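Local coordinates for beta-N-acetylhexosaminidase (Thermotoga neapolitana, PDB 5BZA), which probably hydrolyses terminal non-reducing N-acetyl-D-hexosamine residues from N-acetyl-beta-D-hexosaminides as a member of glycoside hydrolase family 3, at residues V87-G93 and S141-A146; M110-P114 and A146-Y150; F238-V242 and G270-L274. The contacts are given in a common frame with arbitrary orientation. Residue numbers count along the deposited sequence, not the author numbering.

Contact 1. Residues V87-G93 and S141-A146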
# COMPACT_ATOMS: atom_id res chain seq x y z
N VAL B 87 9.54 -20.30 -11.27
CA VAL B 87 8.71 -20.97 -10.28
C VAL B 87 7.39 -21.37 -10.93
O VAL B 87 7.00 -20.79 -11.95
CB VAL B 87 8.48 -20.03 -9.06
CG1 VAL B 87 7.55 -20.62 -8.05
CG2 VAL B 87 9.84 -19.69 -8.42
N ASP B 88 6.73 -22.37 -10.36
CA ASP B 88 5.36 -22.72 -10.70
C ASP B 88 4.48 -21.50 -11.01
O ASP B 88 4.24 -20.65 -10.14
CB ASP B 88 4.73 -23.48 -9.52
CG ASP B 88 3.39 -24.10 -9.86
OD1 ASP B 88 2.69 -23.66 -10.79
OD2 ASP B 88 3.00 -25.04 -9.15
N PRO B 89 3.95 -21.44 -12.26
CA PRO B 89 3.15 -20.30 -12.72
C PRO B 89 1.94 -19.96 -11.83
O PRO B 89 1.47 -18.79 -11.79
CB PRO B 89 2.68 -20.74 -14.13
CG PRO B 89 2.96 -22.20 -14.21
CD PRO B 89 4.13 -22.46 -13.31
N VAL B 90 1.44 -20.95 -11.10
CA VAL B 90 0.36 -20.69 -10.16
C VAL B 90 0.67 -19.54 -9.21
O VAL B 90 -0.16 -18.68 -8.98
CB VAL B 90 0.02 -21.97 -9.34
CG1 VAL B 90 -0.69 -21.63 -8.03
CG2 VAL B 90 -0.78 -22.90 -10.20
N PHE B 91 1.89 -19.50 -8.70
CA PHE B 91 2.33 -18.39 -7.87
C PHE B 91 2.24 -17.06 -8.61
O PHE B 91 1.95 -16.04 -8.00
CB PHE B 91 3.74 -18.65 -7.34
CG PHE B 91 3.77 -19.65 -6.24
CD1 PHE B 91 3.38 -19.28 -4.94
CD2 PHE B 91 4.10 -20.96 -6.49
CE1 PHE B 91 3.36 -20.20 -3.93
CE2 PHE B 91 4.08 -21.88 -5.49
CZ PHE B 91 3.72 -21.50 -4.18
N THR B 92 2.47 -17.05 -9.92
CA THR B 92 2.28 -15.80 -10.68
C THR B 92 0.80 -15.36 -10.72
O THR B 92 0.47 -14.16 -10.57
CB THR B 92 2.83 -15.94 -12.14
OG1 THR B 92 4.22 -16.33 -12.06
CG2 THR B 92 2.64 -14.66 -12.93
N GLY B 93 -0.09 -16.32 -10.96
CA GLY B 93 -1.52 -16.03 -10.93
C GLY B 93 -1.94 -15.49 -9.55
O GLY B 93 -2.71 -14.53 -9.48
N SER B 141 2.86 -19.85 -20.12
CA SER B 141 2.05 -20.34 -18.99
C SER B 141 2.01 -19.28 -17.87
O SER B 141 0.95 -19.02 -17.29
CB SER B 141 2.55 -21.71 -18.46
OG SER B 141 3.83 -21.66 -17.84
N HIS B 142 3.14 -18.63 -17.62
CA HIS B 142 3.18 -17.59 -16.60
C HIS B 142 2.36 -16.36 -17.01
O HIS B 142 1.73 -15.71 -16.17
CB HIS B 142 4.62 -17.20 -16.30
CG HIS B 142 5.36 -18.24 -15.54
ND1 HIS B 142 5.84 -19.40 -16.13
CD2 HIS B 142 5.68 -18.33 -14.22
CE1 HIS B 142 6.46 -20.12 -15.21
NE2 HIS B 142 6.37 -19.50 -14.05
N GLY B 143 2.37 -16.04 -18.29
CA GLY B 143 1.57 -14.95 -18.82
C GLY B 143 0.08 -15.21 -18.75
O GLY B 143 -0.73 -14.29 -18.45
N MET B 144 -0.32 -16.46 -19.04
CA MET B 144 -1.72 -16.83 -18.90
C MET B 144 -2.16 -16.75 -17.43
O MET B 144 -3.24 -16.25 -17.12
CB MET B 144 -1.97 -18.22 -19.45
CG MET B 144 -3.43 -18.58 -19.58
SD MET B 144 -4.38 -17.72 -20.86
CE MET B 144 -5.25 -16.52 -19.84
N GLU B 145 -1.34 -17.28 -16.54
CA GLU B 145 -1.62 -17.19 -15.13
C GLU B 145 -1.76 -15.75 -14.71
O GLU B 145 -2.66 -15.42 -13.93
CB GLU B 145 -0.54 -17.87 -14.31
CG GLU B 145 -0.73 -19.39 -14.17
CD GLU B 145 -1.86 -19.74 -13.19
OE1 GLU B 145 -2.42 -18.81 -12.55
OE2 GLU B 145 -2.15 -20.94 -13.01
N ALA B 146 -0.89 -14.89 -15.23
CA ALA B 146 -0.93 -13.50 -14.85
C ALA B 146 -2.23 -12.86 -15.27
O ALA B 146 -2.88 -12.14 -14.49
CB ALA B 146 0.24 -12.75 -15.42
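The short axes of helix segments 89-93 and 141-146 run in nearly the same direction, at 26° to one another (signed crossing angle -26°), and approach to 7.6 Å. This is the side-by-side packing of consecutive outer helices in the TIM-barrel domain of family 3. CA atoms face each other at Pro89 and His142 (4.7 Å) and at Gly93 and Glu145 (4.4 Å), and 395 Å² is buried in all. Asp88 is the N-cap of the first helix: its OD1 accepts from Val90 N at 3.0 Å. Just before it, the carbonyl of Val87 receives the one hydrogen bond between the segments, from His142 NE2 to Val87 O, 2.5 Å long with an angle of 160° at the hydrogen. The other ring nitrogen, His142 ND1, bonds to Val138 O, so both ends of the imidazole are held. Pro89 lies over the ring face in a CH-pi contact, with CB 3.8 Å from the His142 centroid and 4° off its normal, while Thr92 OG1 meets the ring edge at His142 CD2, 3.3 Å away. Further along, Glu145 packs its CG on Pro89 CB at 3.7 Å. The Glu145 carboxylate occupies the space beside Gly93, where an ideal CB would fall 2.0 Å from Glu145 OE1. The actual Gly93 CA makes a CA-H...O contact with Glu145 O at 3.3 Å.

Contact 2. Residues M110-P114 and A146-Y150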
# COMPACT_ATOMS: atom_id res chain seq x y z
N MET B 110 -7.58 -1.33 -14.96
CA MET B 110 -6.70 -1.94 -15.96
C MET B 110 -5.30 -1.87 -15.39
O MET B 110 -5.02 -1.03 -14.55
CB MET B 110 -6.78 -1.21 -17.31
CG MET B 110 -5.88 -1.82 -18.42
SD MET B 110 -6.16 -1.10 -20.06
CE MET B 110 -7.70 -1.91 -20.51
N VAL B 111 -4.45 -2.79 -15.80
CA VAL B 111 -3.05 -2.70 -15.53
C VAL B 111 -2.29 -2.94 -16.86
O VAL B 111 -2.62 -3.81 -17.66
CB VAL B 111 -2.62 -3.70 -14.45
CG1 VAL B 111 -2.79 -5.16 -14.95
CG2 VAL B 111 -1.20 -3.40 -13.96
N PHE B 112 -1.24 -2.15 -17.08
CA PHE B 112 -0.41 -2.31 -18.26
C PHE B 112 0.61 -3.40 -17.91
O PHE B 112 1.81 -3.12 -17.77
CB PHE B 112 0.25 -0.98 -18.66
CG PHE B 112 -0.72 0.02 -19.22
CD1 PHE B 112 -1.94 -0.37 -19.72
CD2 PHE B 112 -0.39 1.37 -19.29
CE1 PHE B 112 -2.83 0.56 -20.28
CE2 PHE B 112 -1.28 2.31 -19.85
CZ PHE B 112 -2.52 1.89 -20.34
N ALA B 113 0.10 -4.62 -17.80
CA ALA B 113 0.87 -5.82 -17.51
C ALA B 113 -0.04 -7.01 -17.85
O ALA B 113 -1.25 -6.82 -17.97
CB ALA B 113 1.28 -5.85 -16.07
N PRO B 114 0.52 -8.22 -18.03
CA PRO B 114 1.92 -8.65 -17.96
C PRO B 114 2.76 -8.38 -19.23
O PRO B 114 2.24 -8.22 -20.34
CB PRO B 114 1.81 -10.17 -17.74
CG PRO B 114 0.60 -10.53 -18.49
CD PRO B 114 -0.37 -9.36 -18.35
N ALA B 146 -0.89 -14.89 -15.23
CA ALA B 146 -0.93 -13.50 -14.85
C ALA B 146 -2.23 -12.86 -15.27
O ALA B 146 -2.88 -12.14 -14.49
CB ALA B 146 0.24 -12.75 -15.42
N CYS B 147 -2.61 -13.10 -16.52
CA CYS B 147 -3.85 -12.50 -17.01
C CYS B 147 -5.08 -12.98 -16.24
O CYS B 147 -5.99 -12.18 -15.97
CB CYS B 147 -4.03 -12.79 -18.51
SG CYS B 147 -2.88 -11.80 -19.50
N MET B 148 -5.12 -14.28 -15.95
CA MET B 148 -6.21 -14.87 -15.22
C MET B 148 -6.27 -14.27 -13.79
O MET B 148 -7.33 -13.87 -13.34
CB MET B 148 -6.07 -16.40 -15.17
CG MET B 148 -7.29 -17.12 -14.60
SD MET B 148 -8.81 -16.83 -15.57
CE MET B 148 -8.51 -17.79 -17.10
N GLY B 149 -5.13 -14.17 -13.12
CA GLY B 149 -5.05 -13.56 -11.81
C GLY B 149 -5.54 -12.11 -11.78
O GLY B 149 -6.38 -11.76 -10.93
N TYR B 150 -4.97 -11.25 -12.64
CA TYR B 150 -5.42 -9.84 -12.71
C TYR B 150 -6.92 -9.78 -12.90
O TYR B 150 -7.65 -9.02 -12.26
CB TYR B 150 -4.75 -9.09 -13.86
CG TYR B 150 -3.33 -8.67 -13.60
CD1 TYR B 150 -2.96 -8.11 -12.37
CD2 TYR B 150 -2.34 -8.87 -14.59
CE1 TYR B 150 -1.64 -7.75 -12.14
CE2 TYR B 150 -1.03 -8.51 -14.38
CZ TYR B 150 -0.67 -7.94 -13.15
OH TYR B 150 0.65 -7.57 -12.92
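A beta-alpha-beta unit of the TIM barrel supplies this contact: strand 110-111 leads through a long connection to helix 136-153, which returns the chain to the neighbouring parallel strand 156-162. The helix lays Ala146, Cys147 and Tyr150 on the strand's C-terminal end and the residues just after it. Tyr150 is central. Val111 CG1 stands 3.6 Å from the centroid of the Tyr150 ring and 5° off its normal, a CH-pi contact over the face, and Ala113 CB reaches Tyr150 CE2 at 3.9 Å. Phe112 centres an inverse gamma turn; its CA-to-CB bond points away from the helix, whereas those of Val111 and Ala113 point toward it. A cis peptide precedes Pro114, whose ring packs about one helical turn before Tyr150: Pro114 CG is 3.8 Å from Ala146 CB, and Pro114 CD is 3.7 Å from Cys147 SG. With every touching residue buried and no polar bond between the segments, the helix is held here by van der Waals fit and exclusion of water.

Contact 3. Residues F238-V242 and G270-L274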
# COMPACT_ATOMS: atom_id res chain seq x y z
N PHE B 238 -7.73 -11.51 -32.82
CA PHE B 238 -7.98 -10.67 -31.66
C PHE B 238 -8.89 -9.52 -32.08
O PHE B 238 -8.55 -8.73 -32.94
CB PHE B 238 -6.67 -10.11 -31.06
CG PHE B 238 -6.90 -9.22 -29.85
CD1 PHE B 238 -7.46 -9.72 -28.69
CD2 PHE B 238 -6.55 -7.87 -29.88
CE1 PHE B 238 -7.70 -8.89 -27.58
CE2 PHE B 238 -6.78 -7.03 -28.79
CZ PHE B 238 -7.36 -7.55 -27.62
N LYS B 239 -10.08 -9.46 -31.47
CA LYS B 239 -11.04 -8.44 -31.86
C LYS B 239 -11.19 -7.43 -30.71
O LYS B 239 -12.14 -6.62 -30.69
CB LYS B 239 -12.40 -9.07 -32.24
CG LYS B 239 -12.30 -10.20 -33.31
CD LYS B 239 -11.44 -9.77 -34.50
CE LYS B 239 -11.62 -10.66 -35.73
NZ LYS B 239 -10.58 -10.38 -36.77
N GLY B 240 -10.29 -7.51 -29.74
CA GLY B 240 -10.40 -6.65 -28.58
C GLY B 240 -9.70 -5.32 -28.77
O GLY B 240 -9.45 -4.88 -29.89
N LEU B 241 -9.37 -4.70 -27.64
CA LEU B 241 -8.81 -3.36 -27.60
C LEU B 241 -7.30 -3.37 -27.83
O LEU B 241 -6.55 -4.11 -27.15
CB LEU B 241 -9.16 -2.72 -26.23
CG LEU B 241 -8.62 -1.33 -25.90
CD1 LEU B 241 -9.17 -0.25 -26.87
CD2 LEU B 241 -8.95 -0.94 -24.44
N VAL B 242 -6.87 -2.56 -28.79
CA VAL B 242 -5.45 -2.40 -29.13
C VAL B 242 -4.98 -0.99 -28.86
O VAL B 242 -5.55 -0.02 -29.39
CB VAL B 242 -5.16 -2.73 -30.65
CG1 VAL B 242 -3.71 -2.29 -31.08
CG2 VAL B 242 -5.42 -4.17 -30.95
N GLY B 270 -5.40 -0.06 -35.06
CA GLY B 270 -5.35 0.34 -33.66
C GLY B 270 -6.62 1.02 -33.13
O GLY B 270 -7.37 1.64 -33.89
N ASN B 271 -6.87 0.91 -31.83
CA ASN B 271 -8.04 1.52 -31.23
C ASN B 271 -7.72 2.73 -30.34
O ASN B 271 -8.36 3.77 -30.46
CB ASN B 271 -8.80 0.52 -30.39
CG ASN B 271 -9.22 -0.69 -31.16
OD1 ASN B 271 -9.04 -1.82 -30.67
ND2 ASN B 271 -9.83 -0.48 -32.33
N MET B 272 -6.79 2.59 -29.40
CA MET B 272 -6.53 3.71 -28.52
C MET B 272 -5.11 4.18 -28.63
O MET B 272 -4.17 3.41 -28.45
CB MET B 272 -6.82 3.37 -27.05
CG MET B 272 -8.27 3.16 -26.74
SD MET B 272 -8.65 3.06 -24.97
CE MET B 272 -8.78 4.80 -24.57
N ILE B 273 -4.98 5.48 -28.84
CA ILE B 273 -3.67 6.11 -28.85
C ILE B 273 -3.21 6.49 -27.43
O ILE B 273 -3.88 7.26 -26.76
CB ILE B 273 -3.70 7.33 -29.74
CG1 ILE B 273 -3.96 6.83 -31.17
CG2 ILE B 273 -2.40 8.09 -29.59
CD1 ILE B 273 -4.30 7.88 -32.19
N LEU B 274 -2.09 5.92 -26.98
CA LEU B 274 -1.55 6.22 -25.66
C LEU B 274 -0.59 7.43 -25.75
O LEU B 274 0.35 7.43 -26.56
CB LEU B 274 -0.85 4.99 -25.08
CG LEU B 274 -0.21 5.12 -23.69
CD1 LEU B 274 -1.31 5.17 -22.60
CD2 LEU B 274 0.79 4.03 -23.36
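Two acceptors carry the polar link. Val242 O takes hydrogen bonds from two successive amides, Asn271 N and Met272 N, each 2.9 Å away, with angles at the hydrogen of 148° and 169°. Asn271, at phi/psi -109/-51, departs from extended geometry, which lets both NH groups face one carbonyl, an arrangement that resembles a classic beta bulge. In return Asn271 OD1 accepts from Val242 N at 3.0 Å, its side chain standing in for a strand carbonyl. The same oxygen also accepts from Arg233, whose guanidinium bonds to Gly240 O as well; this fits the close, non-bonded approach of Gly240 O to Asn271 OD1 at 3.2 Å. Asn271 ND2 is bonded to Ser305 OG. Around this core Leu241 CD1 packs on Met272 CG at 3.5 Å and on Asn271 CB at 3.6 Å, under helix 299-314. Strands 241-243 and 273-275 are the seventh and eighth of the TIM barrel, so backbone polarity, extended by one amide side chain, joins these neighbouring staves within a buried apolar setting.

From the N terminus, 87-93 opens contact 1 at the start of helix 89-106. Segment 110-114, on the strand that follows, opens contact 2 before contact 1 is closed by 141-146. Contact 2 then closes at 146-150, so the two cross and share Ala146 on helix 136-153. That helix is thereby tied to its neighbouring helix and to the barrel wall; the contacts meet where Gly143 O lies 4.0 Å from Pro114 CG. Contact 3 follows in series, its 27-residue intervening stretch leading from the seventh barrel strand to the eighth. Across the barrel interior it touches contact 2, with Phe112 CE2 4.0 Å from Leu274 CD1, but remains about 11 Å from contact 1 at the nearest atoms.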